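Alpha-amylase G-6 (Bacillus halodurans, PDB 2C3H) probably binds starch through this family 26 carbohydrate-binding module, one domain of a longer amylase, seen here with glucose units bound. Local coordinates at residues Y25-K30 with E58-L63; D15-P20 with F64-T69; P20-Y25 with Y50-E55. All coordinates share one frame; numbering follows the deposited sequence.

Contact 1: Y25-K30 with E58-L63. With GLC (alpha-D-glucopyranose), chain I.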
loop_
_atom_site.group_PDB
_atom_site.type_symbol
_atom_site.label_atom_id
_atom_site.label_comp_id
_atom_site.label_asym_id
_atom_site.label_seq_id
_atom_site.Cartn_x
_atom_site.Cartn_y
_atom_site.Cartn_z
ATOM N N TYR A 25 1.805 7.377 -5.168
ATOM C CA TYR A 25 2.035 8.510 -6.069
ATOM C C TYR A 25 3.044 7.997 -7.072
ATOM O O TYR A 25 3.411 6.802 -7.001
ATOM C CB TYR A 25 2.542 9.735 -5.300
ATOM C CG TYR A 25 3.864 9.501 -4.584
ATOM C CD1 TYR A 25 3.911 8.789 -3.373
ATOM C CD2 TYR A 25 5.067 9.979 -5.120
ATOM C CE1 TYR A 25 5.138 8.573 -2.688
ATOM C CE2 TYR A 25 6.320 9.752 -4.449
ATOM C CZ TYR A 25 6.313 9.052 -3.230
ATOM O OH TYR A 25 7.471 8.791 -2.561
ATOM N N ASP A 26 3.497 8.878 -7.980
ATOM C CA ASP A 26 4.306 8.507 -9.125
ATOM C C ASP A 26 3.689 7.346 -9.906
ATOM O O ASP A 26 4.432 6.449 -10.333
ATOM C CB ASP A 26 5.700 8.044 -8.685
ATOM C CG ASP A 26 6.643 9.186 -8.415
ATOM O OD1 ASP A 26 6.174 10.352 -8.266
ATOM O OD2 ASP A 26 7.881 8.985 -8.291
ATOM N N THR A 27 2.359 7.332 -10.069
ATOM C CA THR A 27 1.758 6.266 -10.848
ATOM C C THR A 27 2.253 6.311 -12.298
ATOM O O THR A 27 2.437 7.387 -12.903
ATOM C CB THR A 27 0.208 6.229 -10.784
ATOM O OG1 THR A 27 -0.327 7.503 -11.133
ATOM C CG2 THR A 27 -0.280 6.005 -9.364
ATOM N N ASN A 28 2.517 5.123 -12.820
ATOM C CA ASN A 28 2.844 4.952 -14.216
ATOM C C ASN A 28 2.120 3.725 -14.771
ATOM O O ASN A 28 2.328 2.590 -14.300
ATOM C CB ASN A 28 4.343 4.822 -14.412
ATOM C CG ASN A 28 4.728 4.849 -15.869
ATOM O OD1 ASN A 28 4.151 5.615 -16.645
ATOM N ND2 ASN A 28 5.689 4.004 -16.265
ATOM N N PRO A 29 1.260 3.942 -15.759
ATOM C CA PRO A 29 0.941 5.276 -16.262
ATOM C C PRO A 29 0.097 6.115 -15.288
ATOM O O PRO A 29 -0.487 5.600 -14.323
ATOM C CB PRO A 29 0.139 4.967 -17.540
ATOM C CG PRO A 29 0.516 3.533 -17.873
ATOM C CD PRO A 29 0.567 2.886 -16.519
ATOM N N LYS A 30 0.032 7.413 -15.564
ATOM C CA LYS A 30 -0.600 8.348 -14.658
ATOM C C LYS A 30 -2.080 8.048 -14.455
ATOM O O LYS A 30 -2.843 7.835 -15.394
ATOM C CB LYS A 30 -0.378 9.789 -15.120
ATOM C CG LYS A 30 -0.695 10.870 -14.068
ATOM C CD LYS A 30 -0.080 10.542 -12.666
ATOM C CE LYS A 30 1.469 10.590 -12.607
ATOM N NZ LYS A 30 1.949 11.022 -11.259
ATOM N N GLU A 58 1.338 0.180 -14.085
ATOM C CA GLU A 58 2.433 -0.778 -14.123
ATOM C C GLU A 58 3.280 -0.599 -12.858
ATOM O O GLU A 58 3.649 -1.577 -12.195
ATOM C CB GLU A 58 3.369 -0.563 -15.333
ATOM C CG GLU A 58 2.808 -0.838 -16.730
ATOM C CD GLU A 58 2.438 -2.306 -16.985
ATOM O OE1 GLU A 58 2.955 -3.226 -16.272
ATOM O OE2 GLU A 58 1.621 -2.541 -17.919
ATOM N N SER A 59 3.633 0.651 -12.563
ATOM C CA SER A 59 4.491 0.958 -11.428
ATOM C C SER A 59 3.902 2.104 -10.563
ATOM O O SER A 59 3.063 2.902 -11.033
ATOM C CB SER A 59 5.913 1.269 -11.896
ATOM O OG SER A 59 5.986 2.598 -12.383
ATOM N N VAL A 60 4.369 2.147 -9.307
ATOM C CA VAL A 60 3.886 3.031 -8.263
ATOM C C VAL A 60 4.957 3.189 -7.161
ATOM O O VAL A 60 5.809 2.304 -6.984
ATOM C CB VAL A 60 2.524 2.491 -7.698
ATOM C CG1 VAL A 60 2.653 1.851 -6.326
ATOM C CG2 VAL A 60 1.493 3.568 -7.669
ATOM N N ARG A 61 4.931 4.339 -6.466
ATOM C CA ARG A 61 5.550 4.481 -5.139
ATOM C C ARG A 61 4.441 4.518 -4.098
ATOM O O ARG A 61 3.385 5.185 -4.278
ATOM C CB ARG A 61 6.434 5.725 -5.043
ATOM C CG ARG A 61 7.687 5.604 -5.899
ATOM C CD ARG A 61 8.735 6.711 -5.687
ATOM N NE ARG A 61 9.991 6.326 -6.322
ATOM C CZ ARG A 61 10.256 6.524 -7.622
ATOM N NH1 ARG A 61 11.417 6.139 -8.109
ATOM N NH2 ARG A 61 9.364 7.108 -8.444
ATOM N N LEU A 62 4.632 3.758 -3.030
ATOM C CA LEU A 62 3.554 3.628 -2.077
ATOM C C LEU A 62 3.982 3.685 -0.615
ATOM O O LEU A 62 5.095 3.282 -0.245
ATOM C CB LEU A 62 2.695 2.382 -2.391
ATOM C CG LEU A 62 3.373 1.016 -2.182
ATOM C CD1 LEU A 62 3.280 0.387 -0.733
ATOM C CD2 LEU A 62 2.846 0.069 -3.228
ATOM N N LEU A 63 3.074 4.163 0.229
ATOM C CA LEU A 63 3.292 4.100 1.663
ATOM C C LEU A 63 2.050 3.469 2.285
ATOM O O LEU A 63 0.928 3.720 1.823
ATOM C CB LEU A 63 3.507 5.488 2.238
ATOM C CG LEU A 63 4.833 6.138 1.909
ATOM C CD1 LEU A 63 4.710 6.933 0.537
ATOM C CD2 LEU A 63 5.331 7.006 3.045
HETATM C C1 GLC I . 5.122 10.803 0.655
HETATM C C2 GLC I . 6.594 10.469 0.671
HETATM C C3 GLC I . 7.402 11.636 0.154
HETATM C C4 GLC I . 6.847 12.074 -1.204
HETATM C C5 GLC I . 5.396 12.470 -1.078
HETATM C C6 GLC I . 4.803 12.770 -2.439
HETATM O O2 GLC I . 6.977 10.248 2.002
HETATM O O3 GLC I . 8.757 11.202 0.106
HETATM O O4 GLC I . 7.567 13.165 -1.724
HETATM O O5 GLC I . 4.644 11.399 -0.526
HETATM O O6 GLC I . 3.398 12.869 -2.341
HETATM O O HOH W 1 6.548 4.980 -11.152
#

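Contact 2: D15-P20 with F64-T69. With SO4 (sulfate ion), chain R; SO4 (sulfate ion), chain S.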
loop_
_atom_site.group_PDB
_atom_site.type_symbol
_atom_site.label_atom_id
_atom_site.label_comp_id
_atom_site.label_asym_id
_atom_site.label_seq_id
_atom_site.Cartn_x
_atom_site.Cartn_y
_atom_site.Cartn_z
ATOM N N ASP A 15 0.146 -4.903 14.748
ATOM C CA ASP A 15 -0.930 -5.124 15.741
ATOM C C ASP A 15 -1.516 -3.823 16.263
ATOM O O ASP A 15 -2.730 -3.712 16.382
ATOM C CB ASP A 15 -0.488 -6.019 16.906
ATOM C CG ASP A 15 -0.377 -7.505 16.499
ATOM O OD1 ASP A 15 0.239 -8.297 17.262
ATOM O OD2 ASP A 15 -0.900 -7.973 15.436
ATOM N N SER A 16 -0.669 -2.838 16.516
ATOM C CA SER A 16 -1.137 -1.553 17.082
ATOM C C SER A 16 -1.748 -0.573 16.065
ATOM O O SER A 16 -2.103 0.556 16.450
ATOM C CB SER A 16 0.024 -0.827 17.696
ATOM O OG SER A 16 0.804 -0.342 16.616
ATOM N N TRP A 17 -1.823 -0.954 14.792
ATOM C CA TRP A 17 -2.375 -0.072 13.774
ATOM C C TRP A 17 -3.875 -0.215 13.659
ATOM O O TRP A 17 -4.436 -1.311 13.843
ATOM C CB TRP A 17 -1.802 -0.368 12.364
ATOM C CG TRP A 17 -0.444 0.218 12.070
ATOM C CD1 TRP A 17 0.611 0.413 12.960
ATOM C CD2 TRP A 17 0.036 0.657 10.794
ATOM N NE1 TRP A 17 1.690 0.948 12.292
ATOM C CE2 TRP A 17 1.372 1.096 10.966
ATOM C CE3 TRP A 17 -0.524 0.719 9.512
ATOM C CZ2 TRP A 17 2.146 1.577 9.902
ATOM C CZ3 TRP A 17 0.246 1.223 8.460
ATOM C CH2 TRP A 17 1.567 1.624 8.659
ATOM N N GLY A 18 -4.500 0.881 13.269
ATOM C CA GLY A 18 -5.858 0.813 12.754
ATOM C C GLY A 18 -5.882 0.137 11.379
ATOM O O GLY A 18 -4.834 -0.304 10.901
ATOM N N THR A 19 -7.049 0.034 10.736
ATOM C CA THR A 19 -7.055 -0.702 9.468
ATOM C C THR A 19 -6.277 0.037 8.402
ATOM O O THR A 19 -6.368 1.227 8.314
ATOM C CB THR A 19 -8.441 -1.333 9.048
ATOM O OG1 THR A 19 -8.913 -0.814 7.798
ATOM C CG2 THR A 19 -9.493 -1.105 10.022
ATOM N N PRO A 20 -5.409 -0.639 7.691
ATOM C CA PRO A 20 -4.462 0.062 6.834
ATOM C C PRO A 20 -5.077 0.773 5.622
ATOM O O PRO A 20 -6.037 0.245 5.024
ATOM C CB PRO A 20 -3.522 -1.061 6.376
ATOM C CG PRO A 20 -4.284 -2.341 6.613
ATOM C CD PRO A 20 -5.182 -2.102 7.707
ATOM N N PHE A 64 2.245 2.702 3.354
ATOM C CA PHE A 64 1.105 2.273 4.183
ATOM C C PHE A 64 0.899 3.269 5.321
ATOM O O PHE A 64 1.877 3.824 5.847
ATOM C CB PHE A 64 1.323 0.860 4.714
ATOM C CG PHE A 64 1.716 -0.144 3.632
ATOM C CD1 PHE A 64 0.741 -0.696 2.761
ATOM C CD2 PHE A 64 3.063 -0.515 3.460
ATOM C CE1 PHE A 64 1.090 -1.641 1.762
ATOM C CE2 PHE A 64 3.441 -1.448 2.420
ATOM C CZ PHE A 64 2.461 -2.013 1.584
ATOM N N LYS A 65 -0.364 3.507 5.654
ATOM C CA LYS A 65 -0.797 4.362 6.782
ATOM C C LYS A 65 -2.087 3.794 7.423
ATOM O O LYS A 65 -2.735 2.874 6.860
ATOM C CB LYS A 65 -1.066 5.829 6.355
ATOM C CG LYS A 65 -1.928 5.986 5.095
ATOM C CD LYS A 65 -2.114 7.466 4.671
ATOM C CE LYS A 65 -2.475 8.398 5.885
ATOM N NZ LYS A 65 -3.834 8.094 6.482
ATOM N N ASP A 66 -2.439 4.312 8.597
ATOM C CA ASP A 66 -3.799 4.131 9.070
ATOM C C ASP A 66 -4.542 5.479 9.095
ATOM O O ASP A 66 -4.016 6.460 8.603
ATOM C CB ASP A 66 -3.856 3.349 10.395
ATOM C CG ASP A 66 -3.213 4.055 11.545
ATOM O OD1 ASP A 66 -2.838 5.257 11.443
ATOM O OD2 ASP A 66 -3.047 3.456 12.640
ATOM N N ARG A 67 -5.745 5.537 9.635
ATOM C CA ARG A 67 -6.457 6.819 9.747
ATOM C C ARG A 67 -5.792 7.710 10.817
ATOM O O ARG A 67 -6.046 8.916 10.851
ATOM C CB ARG A 67 -7.947 6.622 10.063
ATOM C CG ARG A 67 -8.805 6.118 8.864
ATOM C CD ARG A 67 -10.354 6.246 9.040
ATOM N NE ARG A 67 -10.793 7.657 9.195
ATOM C CZ ARG A 67 -11.218 8.487 8.203
ATOM N NH1 ARG A 67 -11.294 8.081 6.922
ATOM N NH2 ARG A 67 -11.572 9.736 8.515
ATOM N N GLY A 68 -4.957 7.107 11.678
ATOM C CA GLY A 68 -4.162 7.864 12.644
ATOM C C GLY A 68 -2.915 8.515 12.060
ATOM O O GLY A 68 -2.911 8.966 10.888
ATOM N N THR A 69 -1.838 8.514 12.855
ATOM C CA THR A 69 -0.547 9.056 12.443
ATOM C C THR A 69 0.483 7.993 12.104
ATOM O O THR A 69 1.679 8.315 11.933
ATOM C CB THR A 69 0.063 9.936 13.573
ATOM O OG1 THR A 69 0.354 9.095 14.723
ATOM C CG2 THR A 69 -0.946 10.971 14.056
HETATM S S SO4 R . 3.139 -3.231 16.749
HETATM O O1 SO4 R . 3.931 -4.100 15.890
HETATM O O2 SO4 R . 2.359 -2.251 15.977
HETATM O O3 SO4 R . 2.225 -4.093 17.520
HETATM O O4 SO4 R . 4.045 -2.456 17.593
HETATM S S SO4 S . -10.365 1.837 11.587
HETATM O O1 SO4 S . -11.211 0.915 10.844
HETATM O O2 SO4 S . -10.038 2.948 10.688
HETATM O O3 SO4 S . -11.102 2.388 12.726
HETATM O O4 SO4 S . -9.153 1.200 12.127
HETATM O O HOH W 2 -7.194 3.331 10.268
#

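Contact 3: P20-Y25 with Y50-E55. With GLC (alpha-D-glucopyranose), chain I; GLC (alpha-D-glucopyranose), chain B.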
loop_
_atom_site.group_PDB
_atom_site.type_symbol
_atom_site.label_atom_id
_atom_site.label_comp_id
_atom_site.label_asym_id
_atom_site.label_seq_id
_atom_site.Cartn_x
_atom_site.Cartn_y
_atom_site.Cartn_z
ATOM N N PRO A 20 -5.409 -0.639 7.691
ATOM C CA PRO A 20 -4.462 0.062 6.834
ATOM C C PRO A 20 -5.077 0.773 5.622
ATOM O O PRO A 20 -6.037 0.245 5.024
ATOM C CB PRO A 20 -3.522 -1.061 6.376
ATOM C CG PRO A 20 -4.284 -2.341 6.613
ATOM C CD PRO A 20 -5.182 -2.102 7.707
ATOM N N HIS A 21 -4.496 1.927 5.274
ATOM C CA HIS A 21 -4.749 2.592 3.998
ATOM C C HIS A 21 -3.502 2.555 3.097
ATOM O O HIS A 21 -2.372 2.420 3.564
ATOM C CB HIS A 21 -5.264 4.027 4.180
ATOM C CG HIS A 21 -6.614 4.116 4.821
ATOM N ND1 HIS A 21 -6.923 3.507 6.025
ATOM C CD2 HIS A 21 -7.736 4.790 4.444
ATOM C CE1 HIS A 21 -8.184 3.767 6.337
ATOM N NE2 HIS A 21 -8.703 4.536 5.387
ATOM N N LEU A 22 -3.724 2.602 1.798
ATOM C CA LEU A 22 -2.630 2.553 0.851
ATOM C C LEU A 22 -2.514 3.915 0.187
ATOM O O LEU A 22 -3.443 4.336 -0.550
ATOM C CB LEU A 22 -2.880 1.478 -0.198
ATOM C CG LEU A 22 -1.645 1.239 -1.083
ATOM C CD1 LEU A 22 -0.681 0.421 -0.261
ATOM C CD2 LEU A 22 -1.945 0.517 -2.393
ATOM N N TYR A 23 -1.428 4.625 0.480
ATOM C CA TYR A 23 -1.169 5.909 -0.167
ATOM C C TYR A 23 -0.187 5.637 -1.305
ATOM O O TYR A 23 0.742 4.810 -1.141
ATOM C CB TYR A 23 -0.657 6.963 0.839
ATOM C CG TYR A 23 -0.151 8.198 0.162
ATOM C CD1 TYR A 23 -1.038 9.214 -0.229
ATOM C CD2 TYR A 23 1.202 8.352 -0.130
ATOM C CE1 TYR A 23 -0.587 10.361 -0.873
ATOM C CE2 TYR A 23 1.664 9.489 -0.778
ATOM C CZ TYR A 23 0.740 10.489 -1.152
ATOM O OH TYR A 23 1.143 11.614 -1.816
ATOM N N TYR A 24 -0.378 6.297 -2.456
ATOM C CA TYR A 24 0.495 6.039 -3.600
ATOM C C TYR A 24 0.651 7.240 -4.517
ATOM O O TYR A 24 -0.247 8.036 -4.634
ATOM C CB TYR A 24 -0.004 4.810 -4.390
ATOM C CG TYR A 24 -1.450 4.891 -4.875
ATOM C CD1 TYR A 24 -2.513 4.392 -4.089
ATOM C CD2 TYR A 24 -1.742 5.428 -6.143
ATOM C CE1 TYR A 24 -3.800 4.454 -4.533
ATOM C CE2 TYR A 24 -3.045 5.511 -6.604
ATOM C CZ TYR A 24 -4.067 5.031 -5.805
ATOM O OH TYR A 24 -5.352 5.084 -6.279
ATOM N N TYR A 25 1.805 7.377 -5.168
ATOM C CA TYR A 25 2.035 8.510 -6.069
ATOM C C TYR A 25 3.044 7.997 -7.072
ATOM O O TYR A 25 3.411 6.802 -7.001
ATOM C CB TYR A 25 2.542 9.735 -5.300
ATOM C CG TYR A 25 3.864 9.501 -4.584
ATOM C CD1 TYR A 25 3.911 8.789 -3.373
ATOM C CD2 TYR A 25 5.067 9.979 -5.120
ATOM C CE1 TYR A 25 5.138 8.573 -2.688
ATOM C CE2 TYR A 25 6.320 9.752 -4.449
ATOM C CZ TYR A 25 6.313 9.052 -3.230
ATOM O OH TYR A 25 7.471 8.791 -2.561
ATOM N N TYR A 50 -4.184 -7.397 4.528
ATOM C CA TYR A 50 -5.134 -6.553 3.831
ATOM C C TYR A 50 -4.632 -6.330 2.426
ATOM O O TYR A 50 -3.463 -6.558 2.139
ATOM C CB TYR A 50 -5.263 -5.214 4.533
ATOM C CG TYR A 50 -5.947 -5.307 5.878
ATOM C CD1 TYR A 50 -7.261 -4.913 6.015
ATOM C CD2 TYR A 50 -5.267 -5.793 7.015
ATOM C CE1 TYR A 50 -7.898 -4.972 7.243
ATOM C CE2 TYR A 50 -5.899 -5.860 8.246
ATOM C CZ TYR A 50 -7.217 -5.449 8.344
ATOM O OH TYR A 50 -7.900 -5.545 9.533
ATOM N N THR A 51 -5.508 -5.829 1.559
ATOM C CA THR A 51 -5.202 -5.788 0.145
ATOM C C THR A 51 -5.807 -4.589 -0.564
ATOM O O THR A 51 -6.901 -4.111 -0.199
ATOM C CB THR A 51 -5.598 -7.164 -0.513
ATOM O OG1 THR A 51 -5.099 -7.222 -1.856
ATOM C CG2 THR A 51 -7.124 -7.353 -0.644
ATOM N N HIS A 52 -5.099 -4.085 -1.579
ATOM C CA HIS A 52 -5.730 -3.125 -2.490
ATOM C C HIS A 52 -5.085 -3.203 -3.878
ATOM O O HIS A 52 -3.876 -3.433 -4.007
ATOM C CB HIS A 52 -5.680 -1.713 -1.925
ATOM C CG HIS A 52 -6.327 -0.666 -2.791
ATOM N ND1 HIS A 52 -7.664 -0.345 -2.705
ATOM C CD2 HIS A 52 -5.800 0.180 -3.705
ATOM C CE1 HIS A 52 -7.937 0.638 -3.544
ATOM N NE2 HIS A 52 -6.822 0.974 -4.164
ATOM N N THR A 53 -5.922 -3.056 -4.903
ATOM C CA THR A 53 -5.479 -3.051 -6.280
ATOM C C THR A 53 -5.533 -1.616 -6.807
ATOM O O THR A 53 -6.586 -0.943 -6.780
ATOM C CB THR A 53 -6.387 -4.016 -7.119
ATOM O OG1 THR A 53 -6.341 -5.314 -6.529
ATOM C CG2 THR A 53 -5.870 -4.265 -8.540
ATOM N N ILE A 54 -4.389 -1.135 -7.271
ATOM C CA ILE A 54 -4.385 0.133 -7.990
ATOM C C ILE A 54 -4.709 -0.140 -9.463
ATOM O O ILE A 54 -3.893 -0.727 -10.193
ATOM C CB ILE A 54 -3.051 0.855 -7.819
ATOM C CG1 ILE A 54 -2.848 1.190 -6.344
ATOM C CG2 ILE A 54 -3.022 2.123 -8.689
ATOM C CD1 ILE A 54 -1.435 1.535 -5.982
ATOM N N GLU A 55 -5.905 0.247 -9.904
ATOM C CA GLU A 55 -6.216 0.067 -11.333
ATOM C C GLU A 55 -5.327 0.966 -12.225
ATOM O O GLU A 55 -4.954 2.093 -11.835
ATOM C CB GLU A 55 -7.715 0.285 -11.661
ATOM C CG GLU A 55 -8.739 -0.434 -10.781
ATOM C CD GLU A 55 -8.775 -1.970 -10.921
ATOM O OE1 GLU A 55 -7.978 -2.578 -11.703
ATOM O OE2 GLU A 55 -9.605 -2.586 -10.190
HETATM C C1 GLC I . 5.122 10.803 0.655
HETATM C C2 GLC I . 6.594 10.469 0.671
HETATM C C3 GLC I . 7.402 11.636 0.154
HETATM C C4 GLC I . 6.847 12.074 -1.204
HETATM C C5 GLC I . 5.396 12.470 -1.078
HETATM C C6 GLC I . 4.803 12.770 -2.439
HETATM O O2 GLC I . 6.977 10.248 2.002
HETATM O O3 GLC I . 8.757 11.202 0.106
HETATM O O4 GLC I . 7.567 13.165 -1.724
HETATM O O5 GLC I . 4.644 11.399 -0.526
HETATM O O6 GLC I . 3.398 12.869 -2.341
HETATM C C1 GLC B . 2.517 13.170 4.994
HETATM C C2 GLC B . 3.388 11.929 5.155
HETATM C C3 GLC B . 4.446 11.899 4.065
HETATM C C4 GLC B . 3.736 11.919 2.721
HETATM C C5 GLC B . 2.873 13.161 2.608
HETATM C C6 GLC B . 2.147 13.171 1.272
HETATM O O1 GLC B . 3.272 14.343 5.245
HETATM O O2 GLC B . 4.003 11.908 6.424
HETATM O O3 GLC B . 5.323 10.771 4.109
HETATM O O4 GLC B . 4.756 11.976 1.760
HETATM O O5 GLC B . 1.941 13.230 3.688
HETATM O O6 GLC B . 1.360 14.345 1.097
HETATM O O HOH W 3 -6.817 2.590 -5.969
#

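Contact 1: Y25-K30 with E58-L63
Two backbone amides grip the carbonyl oxygen Asn28 O. Ser59 N lies 2.9 Å from Asn28 O, and Glu58 N makes a shorter bond of 2.6 Å to the same Asn28 O. Two residues thus face one, which is a classic beta bulge between strands 21-28 and 59-65. Asn28 N bonds in return to Ser59 O, so Asn28 and Ser59 form an antiparallel hydrogen-bonded pair.

Tyr25 and Arg61 make a second such pair, with Tyr25 N 2.8 Å from Arg61 O. The register slips by one residue between the pairs, where the chain turns a corner at Asp26. A water bridges the irregularity, donating to Asp26 O and bonding to Ser59 OG. On the buried side Thr27 CG2 and Val60 CG2 lie side by side, tightly packed at 3.5 Å.

Asp26 OD2 forms a salt bridge with Arg61 NH2. The modelled distance is too short to be relied on. The carboxylate and guanidinium planes stand 88° apart, so the groups do not meet as a flat pair.

The Tyr25 ring is held on three sides. Arg61 CB makes a CH-pi contact over one face, 4.0 Å from the Tyr25 ring centroid. Leu63 CD1 touches Tyr25 CE1 at the ring edge, 3.6 Å away. C6 of the glucose of chain I sits over the centre of the other face. Tyr25 CG sits between its backbone N and carbonyl carbon (chi1 61°), which lays the ring between Arg61 CB and the sugar. Tyr25 OH is hydrogen-bonded to Gly79 N, which helps to fix the ring. The chemistry is consistent with an aromatic sugar platform: C6, C4 and the ring oxygen O5 of the glucose lie over Tyr25, while Arg61 backs the ring.

Contact 2: D15-P20 with F64-T69
Trp17 lays the far end of its indole against the backbone of Phe64 and Lys65. The module has a beta-sandwich fold, and here the loop between strands 7-12 and 21-28 packs on the end of strand 59-65. This is the tight part of the contact. Trp17 CZ3 lies 3.6 Å from Lys65 C. Trp17 CH2 meets Phe64 O near the plane of the ring, at its edge. Trp17 CZ3 also packs on Phe64 CB, 3.9 Å away. CG of Trp17 is turned anti to its own carbonyl carbon, chi1 -81°, and this brings the six-membered ring against the strand. Phe11 meets the indole from strand 7-12, and its ring also stacks with Phe64. Replacing Trp17 by an alanine would probably open a gap beside Phe64 CB and the Lys65 backbone, and leave Phe11 without one of its ring partners.

Farther along, Pro20 CA makes a CA-H...O contact of 3.3 Å with Lys65 O. The Lys65 side chain folds back, and its NZ bonds to Asp66 O at 2.7 Å. The same lysine makes a cation-pi contact with Trp36.

The rest of the loop is looser and polar. Two sulfates, probably from the crystallisation liquor, bind at separate places on it. Ser16 N donates to O2 of the chain R sulfate. Thr19 N donates to O4 of the chain S sulfate, in a nearly straight bond of 166°. Arg67 N donates to a water close to Thr19 O and to the second sulfate, so here the two segments meet through solvent.

Asp66 stands between the two regions. Its CB points toward the loop, and Asp66 OD2 accepts from Gly18 N at 3.0 Å with its anti lone pair, the one away from OD1.

Contact 3: P20-Y25 with Y50-E55
CH-pi contacts sit at both ends of this contact. Pro20 CD lies over the centre of the Tyr50 ring, 3.6 Å from the Tyr50 centroid and only 6° off its normal. Pro20 CG presses on the same face, near Tyr50 CG. At the other end Ile54 CD1 comes over a face of the Tyr24 ring, nearer the rim, 3.5 Å from Tyr24 CG. The CG1 branch of Ile54 runs on over Tyr24 CE1.

Apolar packing fills the middle. Leu22 CG is anti to its backbone N (chi1 -171°), which carries Leu22 CD2 to Ile54 CD1 at 3.8 Å and, more loosely, to the His52 imidazole. These side chains lie between the two sheets of a beta-sandwich. Strand 21-25 belongs to one sheet and strand 50-54 to the other; their axes come within 8.1 Å and cross at -33°. Leu22 and Tyr24 point inward, while Tyr23 between them points away from strand 50-54.

A water makes the polar link, bonding to Tyr24 OH and lying near His52 NE2, at a length too short to trust. Tyr23 OH is hydrogen-bonded instead to the chain I glucose, 2.6 Å from its O6.

Contacts 1 and 3 share Tyr25, and their centres lie 11 Å apart. Strand 21-28 serves both: contact 1 pairs it with strand 59-65 in its own sheet, and contact 3 packs its inner side on the other sheet. A probable hydrogen bond from Leu63 N to Tyr23 O, 2.8 Å, ties them together. Both touch the chain I glucose. Contact 2 shares Pro20 with contact 3, 13 Å away between centres, and continues strand 59-65 beyond contact 1, 21 Å away and across the chain's centre. It is farther from the sugar: the Lys65 side chain stays about 7 Å from a bound glucose.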